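Local coordinates for CRISPR-associated protein,CRISPR-associated endonuclease Cas9 (Corynebacterium diphtheriae, PDB 6JOO), which is an RNA-guided endonuclease of CRISPR adaptive immunity that binds guide RNA and target DNA and requires magnesium to cut double-stranded DNA, at residues L34-H39 and D642-M647; L428-R433 and L447-I452; V670-Q675 and T718-G723. All coordinates share one frame; numbering follows the deposited sequence.

Interaction 1 is a buried beta contact in the RuvC region. Interaction 2 is a surface contact between two helices of the alpha-helical lobe. Interaction 3 is partly buried and joins a turn to the end of a zinc-binding hairpin. None of the three shares a helix or strand with another. Their centres lie about 50 to 82 Å apart. Backbone hydrogen bonds, apolar side chains and a selenomethionine carry interaction 1. Apolar contacts and a doubtful charge pair carry interaction 2. In interaction 3 one carbonyl oxygen takes two donors beside a leucine contact. In this engineered fusion, interaction 1 joins the two parts. Interaction 2 lies in the first part and interaction 3 in the second.

Interaction 1: L34-H39 and D642-M647; sequences LSLVSH and DRVVVM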
loop_
_atom_site.group_PDB
_atom_site.type_symbol
_atom_site.label_atom_id
_atom_site.label_comp_id
_atom_site.label_asym_id
_atom_site.label_seq_id
_atom_site.Cartn_x
_atom_site.Cartn_y
_atom_site.Cartn_z
ATOM N N LEU A 34 -10.215 -28.349 20.897
ATOM C CA LEU A 34 -10.110 -27.125 21.682
ATOM C C LEU A 34 -10.542 -25.904 20.874
ATOM O O LEU A 34 -11.328 -25.081 21.354
ATOM C CB LEU A 34 -8.680 -26.960 22.205
ATOM C CG LEU A 34 -8.161 -28.062 23.135
ATOM C CD1 LEU A 34 -6.736 -27.776 23.595
ATOM C CD2 LEU A 34 -9.085 -28.241 24.331
ATOM N N SER A 35 -10.049 -25.773 19.644
ATOM C CA SER A 35 -10.391 -24.625 18.813
ATOM C C SER A 35 -10.215 -24.995 17.349
ATOM O O SER A 35 -9.139 -25.444 16.946
ATOM C CB SER A 35 -9.520 -23.409 19.169
ATOM O OG SER A 35 -9.847 -22.282 18.371
ATOM N N LEU A 36 -11.276 -24.815 16.564
ATOM C CA LEU A 36 -11.242 -25.025 15.121
ATOM C C LEU A 36 -11.652 -23.720 14.456
ATOM O O LEU A 36 -12.794 -23.274 14.608
ATOM C CB LEU A 36 -12.158 -26.172 14.703
ATOM C CG LEU A 36 -11.805 -27.538 15.286
ATOM C CD1 LEU A 36 -12.756 -28.603 14.764
ATOM C CD2 LEU A 36 -10.363 -27.897 14.967
ATOM N N VAL A 37 -10.724 -23.108 13.724
ATOM C CA VAL A 37 -10.931 -21.781 13.160
ATOM C C VAL A 37 -10.464 -21.782 11.711
ATOM O O VAL A 37 -9.326 -22.171 11.422
ATOM C CB VAL A 37 -10.193 -20.697 13.967
ATOM C CG1 VAL A 37 -10.142 -19.396 13.186
ATOM C CG2 VAL A 37 -10.874 -20.490 15.316
ATOM N N SER A 38 -11.345 -21.363 10.801
ATOM C CA SER A 38 -10.997 -21.109 9.404
ATOM C C SER A 38 -10.964 -19.594 9.234
ATOM O O SER A 38 -11.975 -18.962 8.930
ATOM C CB SER A 38 -11.996 -21.765 8.455
ATOM O OG SER A 38 -11.986 -23.177 8.577
ATOM N N HIS A 39 -9.789 -19.007 9.449
ATOM C CA HIS A 39 -9.646 -17.557 9.411
ATOM C C HIS A 39 -9.477 -17.078 7.975
ATOM O O HIS A 39 -8.615 -17.573 7.242
ATOM C CB HIS A 39 -8.455 -17.116 10.259
ATOM C CG HIS A 39 -8.347 -15.633 10.427
ATOM N ND1 HIS A 39 -7.594 -14.839 9.587
ATOM C CD2 HIS A 39 -8.899 -14.798 11.340
ATOM C CE1 HIS A 39 -7.685 -13.580 9.977
ATOM N NE2 HIS A 39 -8.471 -13.527 11.038
ATOM N N ASP A 642 -21.986 -27.575 14.272
ATOM C CA ASP A 642 -21.511 -26.318 13.692
ATOM C C ASP A 642 -20.602 -25.570 14.669
ATOM O O ASP A 642 -20.745 -24.367 14.893
ATOM C CB ASP A 642 -22.680 -25.438 13.243
ATOM C CG ASP A 642 -22.249 -24.341 12.289
ATOM O OD1 ASP A 642 -21.050 -24.289 11.944
ATOM O OD2 ASP A 642 -23.109 -23.532 11.884
ATOM N N ARG A 643 -19.659 -26.303 15.260
ATOM C CA ARG A 643 -18.677 -25.701 16.150
ATOM C C ARG A 643 -17.411 -25.266 15.425
ATOM O O ARG A 643 -16.527 -24.677 16.056
ATOM C CB ARG A 643 -18.313 -26.669 17.282
ATOM C CG ARG A 643 -19.498 -27.085 18.145
ATOM C CD ARG A 643 -19.115 -27.257 19.615
ATOM N NE ARG A 643 -18.097 -28.285 19.831
ATOM C CZ ARG A 643 -16.855 -28.037 20.237
ATOM N NH1 ARG A 643 -16.467 -26.792 20.479
ATOM N NH2 ARG A 643 -15.999 -29.037 20.407
ATOM N N VAL A 644 -17.300 -25.543 14.130
ATOM C CA VAL A 644 -16.179 -25.056 13.333
ATOM C C VAL A 644 -16.429 -23.586 13.023
ATOM O O VAL A 644 -17.443 -23.233 12.409
ATOM C CB VAL A 644 -16.016 -25.877 12.048
ATOM C CG1 VAL A 644 -14.747 -25.474 11.320
ATOM C CG2 VAL A 644 -16.007 -27.361 12.369
ATOM N N VAL A 645 -15.514 -22.726 13.452
ATOM C CA VAL A 645 -15.703 -21.282 13.390
ATOM C C VAL A 645 -15.023 -20.744 12.137
ATOM O O VAL A 645 -13.816 -20.932 11.945
ATOM C CB VAL A 645 -15.164 -20.596 14.654
ATOM C CG1 VAL A 645 -15.074 -19.095 14.448
ATOM C CG2 VAL A 645 -16.059 -20.913 15.840
ATOM N N VAL A 646 -15.802 -20.080 11.286
ATOM C CA VAL A 646 -15.288 -19.323 10.150
ATOM C C VAL A 646 -15.407 -17.850 10.508
ATOM O O VAL A 646 -16.518 -17.350 10.723
ATOM C CB VAL A 646 -16.057 -19.636 8.858
ATOM C CG1 VAL A 646 -15.396 -18.952 7.675
ATOM C CG2 VAL A 646 -16.146 -21.131 8.639
HETATM N N MSE A 647 -14.271 -17.158 10.581
HETATM C CA MSE A 647 -14.271 -15.757 10.994
HETATM C C MSE A 647 -13.201 -14.910 10.310
HETATM O O MSE A 647 -12.272 -15.434 9.691
HETATM C CB MSE A 647 -14.086 -15.654 12.503
HETATM C CG MSE A 647 -12.682 -15.986 12.963
HETATM SE SE MSE A 647 -12.448 -15.584 14.846
HETATM C CE MSE A 647 -10.515 -15.824 14.961
#
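Val-37 and Ser-38 pair with Val-645 and Val-646 as neighbouring parallel strands. Leu-36 O accepts Val-645 N at 3.0 Å. Ser-38 N then donates to Val-645 O at 2.8 Å, nearly along the C=O axis. The last rung is weaker, with Met-647 N lying 3.4 Å from Ser-38 O. The short strands run at 32° to each other.

The tight part is the paired run, 36-39 against 645-647, on both faces of the sheet. At its start Leu-36 CD1 meets Val-644 CG2 at 4.2 Å, and both buried side chains touch Ala-571 of helix 569-577. Ser-38 and Val-646 share one face of the sheet. Val-646 CG1 lies 3.6 Å from Ser-38 O. The hydroxyl of Ser-38 turns to other partners, the backbone of Ala-571 and Arg-567, so this buried polar atom is satisfied outside the pair.

Val-37, His-39, Val-645 and Met-647 occupy the other face. Met-647 is a selenomethionine. Its CG sits between the backbone N and the carbonyl carbon (chi1 72°), and its chain is extended beyond that point. Its tip CE touches Val-37 CG1 at 4.0 Å and His-39 CD2 at 4.1 Å. His-39 NE2 is hydrogen-bonded to Asn-649 OD1.

The loose side is at Arg-643. It is exposed, its side chain makes no close contact with 34-39, and its NE forms a salt bridge with Asp-638. Asp-642, with positive phi, is the C-prime residue of the Schellman motif that ends helix 615-641. The chain then turns into the strand.

The two segments come from different parts of the engineered fusion. Strand 645-647 is the outermost strand, on the side of 30-40, of a six-stranded mixed sheet. Such a sheet is the centre of the RNase H-like fold of RuvC nuclease domains.

Interaction 2: L428-R433 and L447-I452; sequences LVRLTR and LQEFGI
Glu-449 reaches from helix 444-450 to Leu-431 and Arg-430 on helix 425-436. Its CB lies 4.0 Å from Leu-431 CD1. The same CB sits above one face of the neighbouring Phe-450 ring, offset toward the rim. CG comes next and meets Leu-431 CD1 at 3.8 Å. The chain bends at chi2 (-53°), which places CD beyond this apolar stretch. CD and OE1 lie near the Arg-430 guanidinium. OE2 lies over one face of it and pairs with Arg-430 NH2 as a salt bridge. That pair is modelled too close. As modelled, the carboxylate and guanidinium planes are close to perpendicular (84°), but both groups are placed with doubt. Leu-431 CD1 also meets Phe-450 CZ at 3.4 Å, and the two side chains cross at about a right angle.

Both helices belong to the alpha-helical lobe, in the first part of the fusion. Phe-450 also touches Thr-427 of helix 425-436. The chemistry is mixed: an apolar patch of Leu-431, Phe-450 and the Glu-449 stem lies beside a charge pair. The surface setting suggests that solvent moderates the attraction of the charges.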
loop_
_atom_site.group_PDB
_atom_site.type_symbol
_atom_site.label_atom_id
_atom_site.label_comp_id
_atom_site.label_asym_id
_atom_site.label_seq_id
_atom_site.Cartn_x
_atom_site.Cartn_y
_atom_site.Cartn_z
ATOM N N LEU A 428 32.894 -6.946 9.433
ATOM C CA LEU A 428 33.573 -7.271 8.182
ATOM C C LEU A 428 35.082 -7.120 8.319
ATOM O O LEU A 428 35.840 -7.980 7.858
ATOM C CB LEU A 428 33.045 -6.388 7.052
ATOM C CG LEU A 428 31.837 -6.850 6.229
ATOM C CD1 LEU A 428 32.216 -7.955 5.280
ATOM C CD2 LEU A 428 30.687 -7.291 7.097
ATOM N N VAL A 429 35.531 -6.038 8.960
ATOM C CA VAL A 429 36.961 -5.808 9.159
ATOM C C VAL A 429 37.531 -6.779 10.188
ATOM O O VAL A 429 38.627 -7.324 10.006
ATOM C CB VAL A 429 37.202 -4.340 9.563
ATOM C CG1 VAL A 429 38.442 -4.215 10.436
ATOM C CG2 VAL A 429 37.327 -3.468 8.325
ATOM N N ARG A 430 36.800 -7.014 11.280
ATOM C CA ARG A 430 37.339 -7.820 12.370
ATOM C C ARG A 430 37.598 -9.258 11.939
ATOM O O ARG A 430 38.552 -9.887 12.411
ATOM C CB ARG A 430 36.390 -7.772 13.567
ATOM C CG ARG A 430 36.593 -6.543 14.435
ATOM C CD ARG A 430 35.404 -6.254 15.340
ATOM N NE ARG A 430 34.833 -7.461 15.934
ATOM C CZ ARG A 430 35.405 -8.164 16.907
ATOM N NH1 ARG A 430 36.587 -7.804 17.400
ATOM N NH2 ARG A 430 34.799 -9.244 17.381
ATOM N N LEU A 431 36.773 -9.798 11.042
ATOM C CA LEU A 431 36.968 -11.190 10.658
ATOM C C LEU A 431 38.105 -11.357 9.659
ATOM O O LEU A 431 38.774 -12.393 9.666
ATOM C CB LEU A 431 35.673 -11.787 10.105
ATOM C CG LEU A 431 34.819 -12.504 11.149
ATOM C CD1 LEU A 431 34.200 -11.499 12.100
ATOM C CD2 LEU A 431 33.780 -13.383 10.486
ATOM N N THR A 432 38.354 -10.357 8.810
ATOM C CA THR A 432 39.531 -10.412 7.948
ATOM C C THR A 432 40.816 -10.363 8.766
ATOM O O THR A 432 41.786 -11.064 8.452
ATOM C CB THR A 432 39.502 -9.272 6.933
ATOM O OG1 THR A 432 38.666 -8.216 7.421
ATOM C CG2 THR A 432 38.973 -9.765 5.601
ATOM N N ARG A 433 40.839 -9.541 9.818
ATOM C CA ARG A 433 41.995 -9.495 10.707
ATOM C C ARG A 433 42.230 -10.850 11.361
ATOM O O ARG A 433 43.362 -11.343 11.411
ATOM C CB ARG A 433 41.799 -8.407 11.764
ATOM N N LEU A 447 34.446 -18.550 13.385
ATOM C CA LEU A 447 33.879 -19.038 14.642
ATOM C C LEU A 447 34.435 -18.285 15.846
ATOM O O LEU A 447 33.675 -17.769 16.675
ATOM C CB LEU A 447 34.143 -20.539 14.780
ATOM C CG LEU A 447 33.283 -21.385 15.728
ATOM C CD1 LEU A 447 33.418 -22.860 15.379
ATOM C CD2 LEU A 447 33.613 -21.164 17.208
ATOM N N GLN A 448 35.764 -18.211 15.956
ATOM C CA GLN A 448 36.399 -17.756 17.187
ATOM C C GLN A 448 36.093 -16.301 17.516
ATOM O O GLN A 448 36.240 -15.899 18.676
ATOM C CB GLN A 448 37.914 -17.950 17.097
ATOM N N GLU A 449 35.666 -15.506 16.532
ATOM C CA GLU A 449 35.575 -14.067 16.751
ATOM C C GLU A 449 34.507 -13.700 17.772
ATOM O O GLU A 449 34.704 -12.773 18.564
ATOM C CB GLU A 449 35.311 -13.338 15.431
ATOM C CG GLU A 449 36.473 -12.447 14.963
ATOM C CD GLU A 449 36.925 -11.457 16.032
ATOM O OE1 GLU A 449 38.122 -11.106 16.076
ATOM O OE2 GLU A 449 36.088 -11.027 16.845
ATOM N N PHE A 450 33.381 -14.412 17.785
ATOM C CA PHE A 450 32.228 -13.997 18.571
ATOM C C PHE A 450 31.903 -14.907 19.745
ATOM O O PHE A 450 30.952 -14.617 20.481
ATOM C CB PHE A 450 30.988 -13.888 17.670
ATOM C CG PHE A 450 31.185 -12.998 16.475
ATOM C CD1 PHE A 450 31.087 -11.623 16.602
ATOM C CD2 PHE A 450 31.475 -13.534 15.229
ATOM C CE1 PHE A 450 31.269 -10.799 15.514
ATOM C CE2 PHE A 450 31.657 -12.711 14.136
ATOM C CZ PHE A 450 31.553 -11.341 14.281
ATOM N N GLY A 451 32.656 -15.981 19.951
ATOM C CA GLY A 451 32.260 -16.950 20.958
ATOM C C GLY A 451 30.899 -17.547 20.672
ATOM O O GLY A 451 30.125 -17.803 21.603
ATOM N N ILE A 452 30.587 -17.769 19.396
ATOM C CA ILE A 452 29.291 -18.285 18.966
ATOM C C ILE A 452 29.383 -19.802 18.904
ATOM O O ILE A 452 30.231 -20.349 18.187
ATOM C CB ILE A 452 28.876 -17.700 17.605
#

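Interaction 3: V670-Q675 and T718-G723; sequences VKLSSQ and THVYAG. With ZN (zinc ion), chain F.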
loop_
_atom_site.group_PDB
_atom_site.type_symbol
_atom_site.label_atom_id
_atom_site.label_comp_id
_atom_site.label_asym_id
_atom_site.label_seq_id
_atom_site.Cartn_x
_atom_site.Cartn_y
_atom_site.Cartn_z
ATOM N N VAL A 670 -27.124 27.544 -10.042
ATOM C CA VAL A 670 -28.520 27.951 -10.151
ATOM C C VAL A 670 -28.712 29.246 -9.377
ATOM O O VAL A 670 -28.192 29.401 -8.267
ATOM C CB VAL A 670 -29.464 26.845 -9.632
ATOM C CG1 VAL A 670 -30.848 27.401 -9.339
ATOM C CG2 VAL A 670 -29.551 25.710 -10.640
ATOM N N LYS A 671 -29.455 30.180 -9.969
ATOM C CA LYS A 671 -29.720 31.451 -9.309
ATOM C C LYS A 671 -30.520 31.230 -8.031
ATOM O O LYS A 671 -31.374 30.341 -7.956
ATOM C CB LYS A 671 -30.467 32.392 -10.255
ATOM C CG LYS A 671 -29.685 32.741 -11.516
ATOM C CD LYS A 671 -30.527 33.528 -12.504
ATOM C CE LYS A 671 -29.761 33.795 -13.793
ATOM N NZ LYS A 671 -30.603 34.473 -14.820
ATOM N N LEU A 672 -30.230 32.050 -7.017
ATOM C CA LEU A 672 -30.870 31.888 -5.716
ATOM C C LEU A 672 -32.378 32.096 -5.797
ATOM O O LEU A 672 -33.130 31.487 -5.027
ATOM C CB LEU A 672 -30.245 32.861 -4.713
ATOM C CG LEU A 672 -30.450 32.634 -3.213
ATOM C CD1 LEU A 672 -29.316 33.285 -2.457
ATOM C CD2 LEU A 672 -31.778 33.191 -2.724
ATOM N N SER A 673 -32.839 32.940 -6.721
ATOM C CA SER A 673 -34.260 33.240 -6.844
ATOM C C SER A 673 -35.066 32.091 -7.431
ATOM O O SER A 673 -36.291 32.216 -7.542
ATOM C CB SER A 673 -34.450 34.493 -7.699
ATOM O OG SER A 673 -33.802 34.356 -8.951
ATOM N N SER A 674 -34.426 30.988 -7.803
ATOM C CA SER A 674 -35.121 29.879 -8.433
ATOM C C SER A 674 -35.920 29.081 -7.406
ATOM O O SER A 674 -35.674 29.143 -6.198
ATOM C CB SER A 674 -34.126 28.968 -9.151
ATOM O OG SER A 674 -34.762 27.808 -9.659
ATOM N N GLN A 675 -36.896 28.326 -7.905
ATOM C CA GLN A 675 -37.665 27.435 -7.049
ATOM C C GLN A 675 -36.807 26.239 -6.656
ATOM O O GLN A 675 -36.120 25.654 -7.500
ATOM C CB GLN A 675 -38.932 26.973 -7.767
ATOM C CG GLN A 675 -39.861 26.129 -6.914
ATOM C CD GLN A 675 -41.126 25.729 -7.649
ATOM O OE1 GLN A 675 -41.176 25.748 -8.879
ATOM N NE2 GLN A 675 -42.157 25.368 -6.896
ATOM N N THR A 718 -20.920 35.312 4.352
ATOM C CA THR A 718 -20.999 35.836 2.995
ATOM C C THR A 718 -22.463 35.942 2.586
ATOM O O THR A 718 -23.172 34.931 2.529
ATOM C CB THR A 718 -20.231 34.936 2.026
ATOM O OG1 THR A 718 -18.830 34.994 2.322
ATOM C CG2 THR A 718 -20.458 35.374 0.589
ATOM N N HIS A 719 -22.916 37.163 2.314
ATOM C CA HIS A 719 -24.278 37.383 1.852
ATOM C C HIS A 719 -24.404 37.017 0.379
ATOM O O HIS A 719 -23.495 37.266 -0.419
ATOM C CB HIS A 719 -24.685 38.841 2.068
ATOM C CG HIS A 719 -25.014 39.171 3.489
ATOM N ND1 HIS A 719 -26.249 39.646 3.873
ATOM C CD2 HIS A 719 -24.275 39.086 4.621
ATOM C CE1 HIS A 719 -26.256 39.844 5.178
ATOM N NE2 HIS A 719 -25.071 39.512 5.657
ATOM N N VAL A 720 -25.536 36.415 0.022
ATOM C CA VAL A 720 -25.822 36.015 -1.351
ATOM C C VAL A 720 -27.215 36.513 -1.710
ATOM O O VAL A 720 -28.183 36.223 -0.998
ATOM C CB VAL A 720 -25.726 34.487 -1.539
ATOM C CG1 VAL A 720 -25.881 34.125 -3.000
ATOM C CG2 VAL A 720 -24.404 33.959 -1.006
ATOM N N TYR A 721 -27.314 37.260 -2.805
ATOM C CA TYR A 721 -28.582 37.827 -3.236
ATOM C C TYR A 721 -29.306 36.876 -4.187
ATOM O O TYR A 721 -28.764 35.862 -4.631
ATOM C CB TYR A 721 -28.364 39.187 -3.900
ATOM C CG TYR A 721 -28.006 40.294 -2.931
ATOM C CD1 TYR A 721 -26.698 40.473 -2.503
ATOM C CD2 TYR A 721 -28.978 41.163 -2.449
ATOM C CE1 TYR A 721 -26.367 41.483 -1.619
ATOM C CE2 TYR A 721 -28.657 42.176 -1.565
ATOM C CZ TYR A 721 -27.350 42.331 -1.154
ATOM O OH TYR A 721 -27.023 43.338 -0.275
ATOM N N ALA A 722 -30.557 37.223 -4.502
ATOM C CA ALA A 722 -31.372 36.371 -5.358
ATOM C C ALA A 722 -30.856 36.313 -6.791
ATOM O O ALA A 722 -31.266 35.425 -7.547
ATOM C CB ALA A 722 -32.823 36.852 -5.348
ATOM N N GLY A 723 -29.978 37.232 -7.182
ATOM C CA GLY A 723 -29.414 37.237 -8.514
ATOM C C GLY A 723 -28.092 36.522 -8.653
ATOM O O GLY A 723 -27.479 36.566 -9.725
HETATM ZN ZN ZN F . -28.185 40.281 3.683
#
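Leu-672 and Ser-673, the central residues of a type I beta turn, meet Val-720, Tyr-721 and Ala-722 in the Cas9 beta-hairpin domain. The strand that meets the turn also carries the zinc ligand His-719. This domain lies in the second part of the engineered fusion. The turn runs from Lys-671 to Ser-674 and is closed by Ser-674 N to Lys-671 O.

Ala-722 O accepts two bonds from Ser-673. Ser-673 N lies in the carbonyl plane, on a lone pair of Ala-722 O, at 3.1 Å. This bond is bent, with an N-H...O angle of 136°. Ser-673 OG also donates to Ala-722 O at 3.1 Å, but is tilted 33° from that plane. OG can reach because it sits between its own backbone N and carbonyl carbon (chi1 54°). The two bonds together grip one carbonyl oxygen. Beside them, Ser-673 CB packs on Ala-722 CB at 3.7 Å.

Leu-672 is buried and fills the apolar side. Its CB lies 3.3 Å from Tyr-721 O. The branch CD1 meets Val-720 CG1 at 3.6 Å and also lies close to the carbonyl oxygens of Val-720 and Tyr-721.

His-719 does not touch the turn. Its ND1 binds zinc at 2.0 Å, and His-712 NE2 binds the same ion. Val-720 O accepts a hydrogen bond from His-712 ND1. This ties the second-shell backbone to the metal ligand and would restrain the rotation of its ring.

Arg-711 donates hydrogen bonds through NH1 to Leu-672 O and through NH2 to Ser-674 O, which links the turn to the chain just before His-712. Strand 718-720, which holds His-719, pairs antiparallel with 713-715 to form a beta hairpin. Strand 668-671, which leads into the turn, pairs antiparallel with 725-728. The contact thus sits between two small two-stranded sheets.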